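Local structure of coatomer subunit delta (Saccharomyces cerevisiae, 5FJZ) at residues A[172-176]-A[203-207]; A[176-180]-A[192-196]; A[240-244]-A[255-259]; A[55-60]-A[86-90]. The protein serves in the COPI vesicle coat, which probably returns dilysine-tagged proteins from Golgi to ER; this mu-homology domain binds a tryptophan-based peptide of Dsl1. All coordinates share one frame; numbering follows the deposited sequence.

Contact 1: residues A[172-176]-A[203-207]; sequences ESSTC and GALAF
With chi1 at -51° in Ser174 and -56° in Thr175, each hydroxyl is swung opposite its own carbonyl carbon and beside its own backbone N, and from there both reach the backbone of strand 203-207. Ser174 OG takes the N-H of Ala206 at 3.0 Å and is also hydrogen-bonded to the carbonyl of Asn170, so two backbone groups grip this one oxygen. Thr175 OG1 accepts the N-H of Ala204 at 2.8 Å. It also lies just 3.0 Å from Gly203 CA, an approach made possible by the bare alpha carbon. Between these two side-chain bonds sits a single backbone one: Thr175 N meets Ala204 O at 2.7 Å, in the carbonyl plane and nearly straight (166°). The same Ala204 O lies 3.2 Å from Ser174 CA in a CA-H...O contact. At the far end the packing is apolar, Ser173 CB against Ala206 CB at 3.6 Å. Leu205 and Phe207 point the other way, onto Ile192 of strand 190-194. Serine and threonine oxygens thus stand in for strand carbonyls where the loop after the outermost strand 168-169 runs on along 202-210, in a four-stranded antiparallel sheet of the mu-homology domain.

Contact 2: residues A[176-180]-A[192-196]; sequences CSDAE and IKISK
Glu180 lays its side chain alongside that of Lys193, the two pointing the same way, and their ends close a salt bridge with Glu180 OE2 2.9 Å from Lys193 NZ. The pair sits at the edge of the large mixed sheet of the mu-homology domain, where strand 180-182 is outermost and strand 190-194 is its antiparallel neighbour. Glu180 CG lies between its backbone N and carbonyl carbon (chi1 68°) with the chain extended beyond. Lys193 instead bends at chi3 (108°) and chi4, which curls the ammonium group back to the carboxylate.

Beneath them the two residues form a hydrogen-bonded antiparallel pair. Glu180 N gives to Lys193 O at 3.1 Å, and Lys193 N returns a bond to Glu180 O at 2.8 Å. On the opposite side of the strand Ala179 CB rests against the CG2 branch of Ile192 at 4.1 Å. It also faces Ile194, a side chain modelled in two conformations, and Leu205 of strand 202-210 covers all three of these side chains.

Before the strand the chain makes a tight turn, closed by Ala179 N to Cys176 O at 3.1 Å. This brings the sulfur of Cys176 to the corner at Ser195, where SG accepts the Ser195 N-H at 3.5 Å with an angle of 156° at the hydrogen. A water fills the step between turn and strand: it donates to Lys193 O at 3.0 Å and to Asp178 O at 3.3 Å, and takes a weak bond from Lys193 NZ.

Contact 3: residues A[240-244]-A[255-259]; sequences AIQSV and PYDVI
A classic beta bulge in strand 241-246, where Gln242 and Ser243 both face Lys57, lies against Tyr256, the residue just before strand 257-269. Here the small three-stranded sheet of the mu-homology domain meets the large mixed one through side chains. Tyr256 does most of the filling. Its CG is set between the backbone N and the carbonyl carbon (chi1 67°), which carries the ring across the gap to the bulged strand. Val244 CG2 lies over one ring face, offset toward the rim, in a CH-pi contact: it is 3.6 Å from the ring centroid and 17° off the normal, and its distance to Tyr256 CD1 is 3.5 Å. Ile241 and the ring run antiparallel past one another, CG2 coming to Tyr256 CE2 at 3.8 Å, while the CG1 branch of Ile241 goes to Val258 CG2 at 4.1 Å. That same Val258 methyl lies at the ring edge, in plane. Outside the two segments, Lys231 makes a cation-pi contact with the ring, and Ile15 of strand 15-27 touches both Tyr256 and Val244. The phenol oxygen is satisfied inside this buried interface by a water in the ring plane: Tyr256 OH donates to it at 2.6 Å, and the water in turn donates a hydrogen bond to Ile241 O, also at 2.6 Å.

Contact 4: residues A[55-60]-A[86-90]; sequences NLKLAD and KLISL
Leu56 and Ile88 stand on the same face of their sheet and cross obliquely, CB against CB at 3.7 Å, with Leu56 CD2 reaching the CG2 branch of Ile88. On the opposite face Leu87 tilts across Lys57, and the fit is tight: Leu87 CD1 lies 3.4 Å from Lys57 CG. Having CG opposite its backbone N (chi1 -162°) lets Leu87 lean back over the neighbouring strand, so the same methyl also comes to 3.5 Å from Leu56 O. The backbones pair antiparallel, Ile88 N to Leu56 O at 2.8 Å and Leu56 N to Ile88 O at 3.0 Å. They form one side of a three-stranded antiparallel sheet of the mu-homology domain, in which 54-58 is the middle strand and 87-88 an outer one. Both segments fall in the region that interacts with Dsl1, and Leu90 packs on an aromatic side chain of the bound peptide. Phe82 of helix 79-85 covers Leu58 and Ile88. Directly after that helix Lys86 takes a positive phi, and its carbonyl receives Leu58 N at 2.8 Å, almost head-on. Its extended side chain runs past Ala59 to Asp60 O, which NZ meets at 3.0 Å from 37° above the carbonyl plane, and NZ also bonds to the carbonyl of Ile62.

Overall arrangement
The four contacts form two clusters on either end of an elongated domain. Contacts 4 and 3 sit together, centres 10 Å apart, joined through strands 54-58 and 241-246, which neighbour each other in the three-stranded sheet. Contacts 1 and 2 share Cys176, have centres 9 Å apart, and meet where Leu205 and Phe207 pack on Ile192 and Ile194. Between the clusters the centres are 35 to 45 Å apart. Along the chain contact 4 comes first, then contact 1, with contact 2 nested inside it, then contact 3, so the chain leaves the peptide-binding end and returns to it. Contacts 2 and 3 both reach the large mixed sheet, which spans the two ends.

Contact 1: residues A[172-176]-A[203-207]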
loop_
_atom_site.group_PDB
_atom_site.type_symbol
_atom_site.label_atom_id
_atom_site.label_comp_id
_atom_site.label_asym_id
_atom_site.label_seq_id
_atom_site.Cartn_x
_atom_site.Cartn_y
_atom_site.Cartn_z
ATOM N N GLU A 172 -36.553 -12.569 15.938
ATOM C CA GLU A 172 -37.935 -12.489 15.399
ATOM C C GLU A 172 -37.987 -11.770 14.054
ATOM O O GLU A 172 -38.965 -11.868 13.337
ATOM C CB GLU A 172 -38.845 -11.727 16.371
ATOM C CG GLU A 172 -38.365 -10.275 16.662
ATOM C CD GLU A 172 -37.551 -10.134 17.943
ATOM O OE1 GLU A 172 -36.506 -10.827 17.972
ATOM O OE2 GLU A 172 -37.913 -9.374 18.902
ATOM N N SER A 173 -36.970 -10.958 13.774
ATOM C CA SER A 173 -36.916 -10.239 12.508
ATOM C C SER A 173 -35.693 -10.622 11.664
ATOM O O SER A 173 -35.262 -9.828 10.869
ATOM C CB SER A 173 -36.887 -8.749 12.754
ATOM O OG SER A 173 -37.900 -8.339 13.560
ATOM N N SER A 174 -35.103 -11.788 11.918
ATOM C CA SER A 174 -34.018 -12.315 11.155
ATOM C C SER A 174 -34.403 -13.595 10.479
ATOM O O SER A 174 -35.184 -14.428 11.017
ATOM C CB SER A 174 -32.762 -12.529 12.063
ATOM O OG SER A 174 -32.425 -11.397 12.804
ATOM N N THR A 175 -33.801 -13.831 9.330
ATOM C CA THR A 175 -34.004 -15.053 8.633
ATOM C C THR A 175 -33.332 -16.269 9.318
ATOM O O THR A 175 -33.918 -17.346 9.368
ATOM C CB THR A 175 -33.504 -14.904 7.211
ATOM O OG1 THR A 175 -34.146 -13.810 6.608
ATOM C CG2 THR A 175 -33.736 -16.192 6.380
ATOM N N CYS A 176 -32.088 -16.143 9.746
ATOM C CA CYS A 176 -31.297 -17.299 10.256
ATOM C C CYS A 176 -31.266 -17.115 11.805
ATOM O O CYS A 176 -30.494 -16.304 12.290
ATOM C CB CYS A 176 -29.933 -17.270 9.537
ATOM S SG CYS A 176 -28.443 -17.899 10.352
ATOM N N GLY A 203 -33.808 -12.215 2.482
ATOM C CA GLY A 203 -33.834 -12.398 3.926
ATOM C C GLY A 203 -33.397 -11.168 4.626
ATOM O O GLY A 203 -33.169 -10.115 4.016
ATOM N N ALA A 204 -33.189 -11.298 5.934
ATOM C CA ALA A 204 -32.884 -10.140 6.760
ATOM C C ALA A 204 -32.108 -10.532 7.961
ATOM O O ALA A 204 -32.298 -11.667 8.545
ATOM C CB ALA A 204 -34.185 -9.473 7.206
ATOM N N LEU A 205 -31.295 -9.605 8.398
ATOM C CA LEU A 205 -30.631 -9.712 9.722
ATOM C C LEU A 205 -31.009 -8.510 10.554
ATOM O O LEU A 205 -30.754 -7.356 10.163
ATOM C CB LEU A 205 -29.094 -9.753 9.515
ATOM C CG LEU A 205 -28.223 -9.678 10.757
ATOM C CD1 LEU A 205 -28.440 -10.870 11.662
ATOM C CD2 LEU A 205 -26.703 -9.631 10.435
ATOM N N ALA A 206 -31.383 -8.763 11.810
ATOM C CA ALA A 206 -31.813 -7.732 12.668
ATOM C C ALA A 206 -31.162 -7.812 14.024
ATOM O O ALA A 206 -31.053 -8.898 14.607
ATOM C CB ALA A 206 -33.391 -7.800 12.787
ATOM N N PHE A 207 -30.722 -6.680 14.530
ATOM C CA PHE A 207 -30.027 -6.617 15.817
ATOM C C PHE A 207 -30.088 -5.263 16.384
ATOM O O PHE A 207 -30.399 -4.288 15.677
ATOM C CB PHE A 207 -28.565 -7.129 15.660
ATOM C CG PHE A 207 -27.823 -6.390 14.627
ATOM C CD1 PHE A 207 -28.026 -6.656 13.264
ATOM C CD2 PHE A 207 -27.068 -5.351 14.956
ATOM C CE1 PHE A 207 -27.357 -5.907 12.284
ATOM C CE2 PHE A 207 -26.429 -4.587 13.995
ATOM C CZ PHE A 207 -26.556 -4.886 12.646
#

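Contact 2: residues A[176-180]-A[192-196]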
loop_
_atom_site.group_PDB
_atom_site.type_symbol
_atom_site.label_atom_id
_atom_site.label_comp_id
_atom_site.label_asym_id
_atom_site.label_seq_id
_atom_site.Cartn_x
_atom_site.Cartn_y
_atom_site.Cartn_z
ATOM N N CYS A 176 -32.088 -16.143 9.746
ATOM C CA CYS A 176 -31.297 -17.299 10.256
ATOM C C CYS A 176 -31.266 -17.115 11.805
ATOM O O CYS A 176 -30.494 -16.304 12.290
ATOM C CB CYS A 176 -29.933 -17.270 9.537
ATOM S SG CYS A 176 -28.443 -17.899 10.352
ATOM N N SER A 177 -32.200 -17.706 12.594
ATOM C CA SER A 177 -32.056 -17.640 14.084
ATOM C C SER A 177 -30.974 -18.678 14.130
ATOM O O SER A 177 -31.222 -19.826 13.711
ATOM C CB SER A 177 -33.221 -18.108 15.023
ATOM O OG SER A 177 -34.517 -18.147 14.457
ATOM N N ASP A 178 -29.817 -18.277 14.635
ATOM C CA ASP A 178 -28.525 -18.829 14.222
ATOM C C ASP A 178 -27.368 -17.787 14.077
ATOM O O ASP A 178 -26.177 -18.125 14.228
ATOM C CB ASP A 178 -28.628 -19.499 12.884
ATOM C CG ASP A 178 -27.562 -20.527 12.687
ATOM O OD1 ASP A 178 -26.931 -20.952 13.677
ATOM O OD2 ASP A 178 -27.412 -20.929 11.523
ATOM N N ALA A 179 -27.730 -16.532 13.766
ATOM C CA ALA A 179 -26.767 -15.425 13.542
ATOM C C ALA A 179 -25.996 -15.264 14.818
ATOM O O ALA A 179 -26.582 -15.439 15.879
ATOM C CB ALA A 179 -27.525 -14.119 13.287
ATOM N N GLU A 180 -24.724 -14.896 14.732
ATOM C CA GLU A 180 -23.934 -14.740 15.935
ATOM C C GLU A 180 -22.768 -13.780 15.690
ATOM O O GLU A 180 -22.255 -13.735 14.605
ATOM C CB GLU A 180 -23.385 -16.110 16.427
ATOM C CG GLU A 180 -22.354 -16.709 15.504
ATOM C CD GLU A 180 -22.026 -18.183 15.767
ATOM O OE1 GLU A 180 -22.211 -18.655 16.891
ATOM O OE2 GLU A 180 -21.527 -18.856 14.833
ATOM N N ILE A 192 -20.956 -9.865 12.605
ATOM C CA ILE A 192 -22.061 -10.838 12.803
ATOM C C ILE A 192 -22.105 -11.746 11.626
ATOM O O ILE A 192 -22.193 -11.306 10.475
ATOM C CB ILE A 192 -23.478 -10.157 12.967
ATOM C CG1 ILE A 192 -23.440 -9.204 14.132
ATOM C CG2 ILE A 192 -24.514 -11.297 13.117
ATOM C CD1 ILE A 192 -24.606 -8.186 14.164
ATOM N N LYS A 193 -22.108 -13.035 11.883
ATOM C CA LYS A 193 -22.141 -13.993 10.846
ATOM C C LYS A 193 -23.454 -14.626 10.738
ATOM O O LYS A 193 -24.035 -15.021 11.743
ATOM C CB LYS A 193 -21.151 -15.093 11.157
ATOM C CG LYS A 193 -21.098 -16.269 10.196
ATOM C CD LYS A 193 -19.721 -16.975 10.204
ATOM C CE LYS A 193 -19.759 -18.316 10.877
ATOM N NZ LYS A 193 -20.229 -18.298 12.270
ATOM N N ILE A 194 -23.871 -14.853 9.513
ATOM C CA ILE A 194 -25.032 -15.652 9.216
ATOM C C ILE A 194 -24.587 -16.951 8.551
ATOM O O ILE A 194 -23.698 -16.958 7.680
ATOM C CB ILE A 194 -26.037 -14.821 8.375
ATOM C CG1 ILE A 194 -27.128 -14.363 9.321
ATOM C CG2 ILE A 194 -26.714 -15.582 7.258
ATOM C CD1 ILE A 194 -27.781 -13.115 8.800
ATOM N N SER A 195 -25.193 -18.050 8.945
ATOM C CA SER A 195 -24.784 -19.369 8.454
ATOM C C SER A 195 -24.965 -19.603 6.980
ATOM O O SER A 195 -24.070 -20.131 6.324
ATOM C CB SER A 195 -25.537 -20.463 9.234
ATOM O OG SER A 195 -24.633 -21.481 9.573
ATOM N N LYS A 196 -26.108 -19.168 6.434
ATOM C CA LYS A 196 -26.433 -19.340 5.039
ATOM C C LYS A 196 -27.316 -18.231 4.486
ATOM O O LYS A 196 -28.222 -17.744 5.186
ATOM C CB LYS A 196 -27.275 -20.625 4.827
ATOM C CG LYS A 196 -26.554 -21.936 5.140
ATOM C CD LYS A 196 -27.551 -23.091 5.097
ATOM C CE LYS A 196 -27.139 -24.254 5.994
ATOM N NZ LYS A 196 -26.006 -25.037 5.419
HETATM O O HOH W 1 -23.652 -17.980 12.151
#

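Contact 3: residues A[240-244]-A[255-259]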
loop_
_atom_site.group_PDB
_atom_site.type_symbol
_atom_site.label_atom_id
_atom_site.label_comp_id
_atom_site.label_asym_id
_atom_site.label_seq_id
_atom_site.Cartn_x
_atom_site.Cartn_y
_atom_site.Cartn_z
ATOM N N ALA A 240 -15.335 -20.065 -18.303
ATOM C CA ALA A 240 -15.240 -21.522 -18.172
ATOM C C ALA A 240 -14.295 -22.052 -19.279
ATOM O O ALA A 240 -13.969 -21.371 -20.214
ATOM C CB ALA A 240 -16.626 -22.138 -18.326
ATOM N N ILE A 241 -13.861 -23.302 -19.105
ATOM C CA ILE A 241 -12.920 -23.953 -19.958
ATOM C C ILE A 241 -13.663 -25.054 -20.739
ATOM O O ILE A 241 -14.461 -25.808 -20.172
ATOM C CB ILE A 241 -11.839 -24.632 -19.121
ATOM C CG1 ILE A 241 -11.111 -23.596 -18.261
ATOM C CG2 ILE A 241 -10.836 -25.393 -20.014
ATOM C CD1 ILE A 241 -10.461 -22.468 -19.016
ATOM N N GLN A 242 -13.337 -25.137 -22.005
ATOM C CA GLN A 242 -13.903 -26.192 -22.895
ATOM C C GLN A 242 -13.015 -27.410 -22.949
ATOM O O GLN A 242 -13.452 -28.540 -22.828
ATOM C CB GLN A 242 -13.887 -25.570 -24.250
ATOM C CG GLN A 242 -14.225 -26.480 -25.360
ATOM C CD GLN A 242 -15.308 -25.727 -26.081
ATOM O OE1 GLN A 242 -15.083 -25.140 -27.129
ATOM N NE2 GLN A 242 -16.510 -25.615 -25.413
ATOM N N SER A 243 -11.722 -27.172 -23.134
ATOM C CA SER A 243 -10.797 -28.271 -23.078
ATOM C C SER A 243 -9.394 -27.715 -22.867
ATOM O O SER A 243 -9.116 -26.496 -22.998
ATOM C CB SER A 243 -10.794 -29.084 -24.372
ATOM O OG SER A 243 -10.459 -28.211 -25.454
ATOM N N VAL A 244 -8.513 -28.657 -22.585
ATOM C CA VAL A 244 -7.096 -28.402 -22.607
ATOM C C VAL A 244 -6.455 -29.441 -23.591
ATOM O O VAL A 244 -6.776 -30.623 -23.555
ATOM C CB VAL A 244 -6.514 -28.575 -21.198
ATOM C CG1 VAL A 244 -4.991 -28.343 -21.248
ATOM C CG2 VAL A 244 -7.111 -27.588 -20.198
ATOM N N PRO A 255 -5.638 -34.172 -19.395
ATOM C CA PRO A 255 -6.448 -34.189 -18.189
ATOM C C PRO A 255 -6.247 -32.855 -17.413
ATOM O O PRO A 255 -5.160 -32.274 -17.433
ATOM C CB PRO A 255 -5.823 -35.272 -17.352
ATOM C CG PRO A 255 -4.358 -35.326 -17.810
ATOM C CD PRO A 255 -4.502 -35.121 -19.296
ATOM N N TYR A 256 -7.281 -32.410 -16.739
ATOM C CA TYR A 256 -7.188 -31.130 -15.992
ATOM C C TYR A 256 -8.386 -31.012 -15.045
ATOM O O TYR A 256 -9.332 -31.789 -15.125
ATOM C CB TYR A 256 -7.129 -29.955 -16.914
ATOM C CG TYR A 256 -8.407 -29.740 -17.700
ATOM C CD1 TYR A 256 -8.637 -30.445 -18.888
ATOM C CD2 TYR A 256 -9.360 -28.811 -17.289
ATOM C CE1 TYR A 256 -9.793 -30.264 -19.625
ATOM C CE2 TYR A 256 -10.526 -28.632 -18.001
ATOM C CZ TYR A 256 -10.724 -29.335 -19.178
ATOM O OH TYR A 256 -11.854 -29.155 -19.870
ATOM N N ASP A 257 -8.302 -30.066 -14.111
ATOM C CA ASP A 257 -9.403 -29.720 -13.234
ATOM C C ASP A 257 -9.544 -28.211 -13.196
ATOM O O ASP A 257 -8.595 -27.472 -13.565
ATOM C CB ASP A 257 -9.043 -30.204 -11.844
ATOM C CG ASP A 257 -9.882 -31.364 -11.353
ATOM O OD1 ASP A 257 -9.896 -32.383 -12.050
ATOM O OD2 ASP A 257 -10.500 -31.291 -10.258
ATOM N N VAL A 258 -10.692 -27.738 -12.720
ATOM C CA VAL A 258 -11.031 -26.326 -12.691
ATOM C C VAL A 258 -11.666 -26.043 -11.330
ATOM O O VAL A 258 -12.519 -26.835 -10.871
ATOM C CB VAL A 258 -12.024 -25.990 -13.776
ATOM C CG1 VAL A 258 -12.494 -24.528 -13.719
ATOM C CG2 VAL A 258 -11.439 -26.275 -15.179
ATOM N N ILE A 259 -11.212 -24.954 -10.713
ATOM C CA ILE A 259 -11.852 -24.342 -9.580
ATOM C C ILE A 259 -12.391 -22.983 -9.979
ATOM O O ILE A 259 -11.634 -22.175 -10.556
ATOM C CB ILE A 259 -10.870 -24.200 -8.444
ATOM C CG1 ILE A 259 -10.471 -25.558 -7.939
ATOM C CG2 ILE A 259 -11.452 -23.297 -7.310
ATOM C CD1 ILE A 259 -9.323 -25.557 -6.981
HETATM O O HOH W 2 -14.018 -28.105 -19.002
#

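Contact 4: residues A[55-60]-A[86-90]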
loop_
_atom_site.group_PDB
_atom_site.type_symbol
_atom_site.label_atom_id
_atom_site.label_comp_id
_atom_site.label_asym_id
_atom_site.label_seq_id
_atom_site.Cartn_x
_atom_site.Cartn_y
_atom_site.Cartn_z
ATOM N N ASN A 55 -2.234 -25.878 -24.285
ATOM C CA ASN A 55 -2.996 -24.713 -24.571
ATOM C C ASN A 55 -4.404 -24.888 -24.043
ATOM O O ASN A 55 -4.913 -26.007 -23.925
ATOM C CB ASN A 55 -3.149 -24.435 -26.077
ATOM C CG ASN A 55 -1.875 -23.929 -26.762
ATOM O OD1 ASN A 55 -0.807 -23.652 -26.156
ATOM N ND2 ASN A 55 -1.981 -23.846 -28.051
ATOM N N LEU A 56 -5.031 -23.788 -23.632
ATOM C CA LEU A 56 -6.355 -23.864 -22.960
ATOM C C LEU A 56 -7.350 -23.338 -23.942
ATOM O O LEU A 56 -7.089 -22.339 -24.542
ATOM C CB LEU A 56 -6.397 -22.902 -21.753
ATOM C CG LEU A 56 -5.802 -23.281 -20.402
ATOM C CD1 LEU A 56 -4.619 -24.217 -20.413
ATOM C CD2 LEU A 56 -5.554 -22.033 -19.553
ATOM N N LYS A 57 -8.476 -24.038 -24.120
ATOM C CA LYS A 57 -9.544 -23.530 -24.979
ATOM C C LYS A 57 -10.645 -23.055 -24.072
ATOM O O LYS A 57 -11.157 -23.821 -23.285
ATOM C CB LYS A 57 -10.118 -24.597 -25.923
ATOM C CG LYS A 57 -9.369 -24.744 -27.231
ATOM C CD LYS A 57 -10.026 -25.812 -28.120
ATOM C CE LYS A 57 -9.101 -26.274 -29.245
ATOM N NZ LYS A 57 -9.532 -27.614 -29.734
ATOM N N LEU A 58 -10.993 -21.779 -24.178
ATOM C CA LEU A 58 -12.083 -21.273 -23.360
ATOM C C LEU A 58 -13.407 -21.748 -23.928
ATOM O O LEU A 58 -13.498 -21.975 -25.125
ATOM C CB LEU A 58 -12.044 -19.777 -23.356
ATOM C CG LEU A 58 -10.712 -19.084 -22.900
ATOM C CD1 LEU A 58 -10.799 -17.617 -22.837
ATOM C CD2 LEU A 58 -10.264 -19.571 -21.549
ATOM N N ALA A 59 -14.435 -21.798 -23.084
ATOM C CA ALA A 59 -15.801 -22.234 -23.501
ATOM C C ALA A 59 -16.351 -21.378 -24.637
ATOM O O ALA A 59 -16.085 -20.161 -24.787
ATOM C CB ALA A 59 -16.790 -22.179 -22.367
ATOM N N ASP A 60 -17.021 -22.068 -25.550
ATOM C CA ASP A 60 -17.503 -21.427 -26.774
ATOM C C ASP A 60 -18.508 -20.328 -26.414
ATOM O O ASP A 60 -18.706 -19.360 -27.185
ATOM C CB ASP A 60 -18.156 -22.493 -27.632
ATOM C CG ASP A 60 -17.153 -23.355 -28.388
ATOM O OD1 ASP A 60 -16.172 -22.757 -28.922
ATOM O OD2 ASP A 60 -17.373 -24.597 -28.506
ATOM N N LYS A 86 -10.119 -18.077 -28.990
ATOM C CA LYS A 86 -10.402 -18.298 -27.551
ATOM C C LYS A 86 -9.433 -19.249 -26.936
ATOM O O LYS A 86 -9.818 -20.099 -26.131
ATOM C CB LYS A 86 -11.867 -18.747 -27.384
ATOM C CG LYS A 86 -12.853 -17.844 -28.109
ATOM C CD LYS A 86 -14.336 -18.195 -27.842
ATOM C CE LYS A 86 -15.261 -17.482 -28.865
ATOM N NZ LYS A 86 -16.708 -17.593 -28.469
ATOM N N LEU A 87 -8.209 -19.149 -27.411
ATOM C CA LEU A 87 -7.101 -20.072 -27.088
ATOM C C LEU A 87 -6.101 -19.343 -26.231
ATOM O O LEU A 87 -5.848 -18.184 -26.451
ATOM C CB LEU A 87 -6.460 -20.525 -28.387
ATOM C CG LEU A 87 -5.619 -21.781 -28.241
ATOM C CD1 LEU A 87 -6.502 -22.996 -27.912
ATOM C CD2 LEU A 87 -4.870 -21.947 -29.565
ATOM N N ILE A 88 -5.718 -19.965 -25.127
ATOM C CA ILE A 88 -4.641 -19.441 -24.297
ATOM C C ILE A 88 -3.405 -20.264 -24.686
ATOM O O ILE A 88 -3.386 -21.457 -24.423
ATOM C CB ILE A 88 -4.960 -19.625 -22.798
ATOM C CG1 ILE A 88 -6.184 -18.790 -22.367
ATOM C CG2 ILE A 88 -3.795 -19.256 -21.915
ATOM C CD1 ILE A 88 -6.070 -17.301 -22.621
ATOM N N SER A 89 -2.390 -19.562 -25.162
ATOM C CA SER A 89 -1.177 -20.156 -25.757
ATOM C C SER A 89 -0.059 -19.156 -25.577
ATOM O O SER A 89 -0.306 -17.943 -25.529
ATOM C CB SER A 89 -1.395 -20.437 -27.244
ATOM O OG SER A 89 -1.431 -19.214 -28.000
ATOM N N LEU A 90 1.191 -19.633 -25.517
ATOM C CA LEU A 90 2.356 -18.725 -25.391
ATOM C C LEU A 90 2.655 -17.927 -26.654
ATOM O O LEU A 90 2.469 -18.419 -27.750
ATOM C CB LEU A 90 3.584 -19.524 -24.940
ATOM C CG LEU A 90 3.437 -20.061 -23.519
ATOM C CD1 LEU A 90 4.511 -21.077 -23.232
ATOM C CD2 LEU A 90 3.516 -18.939 -22.500
#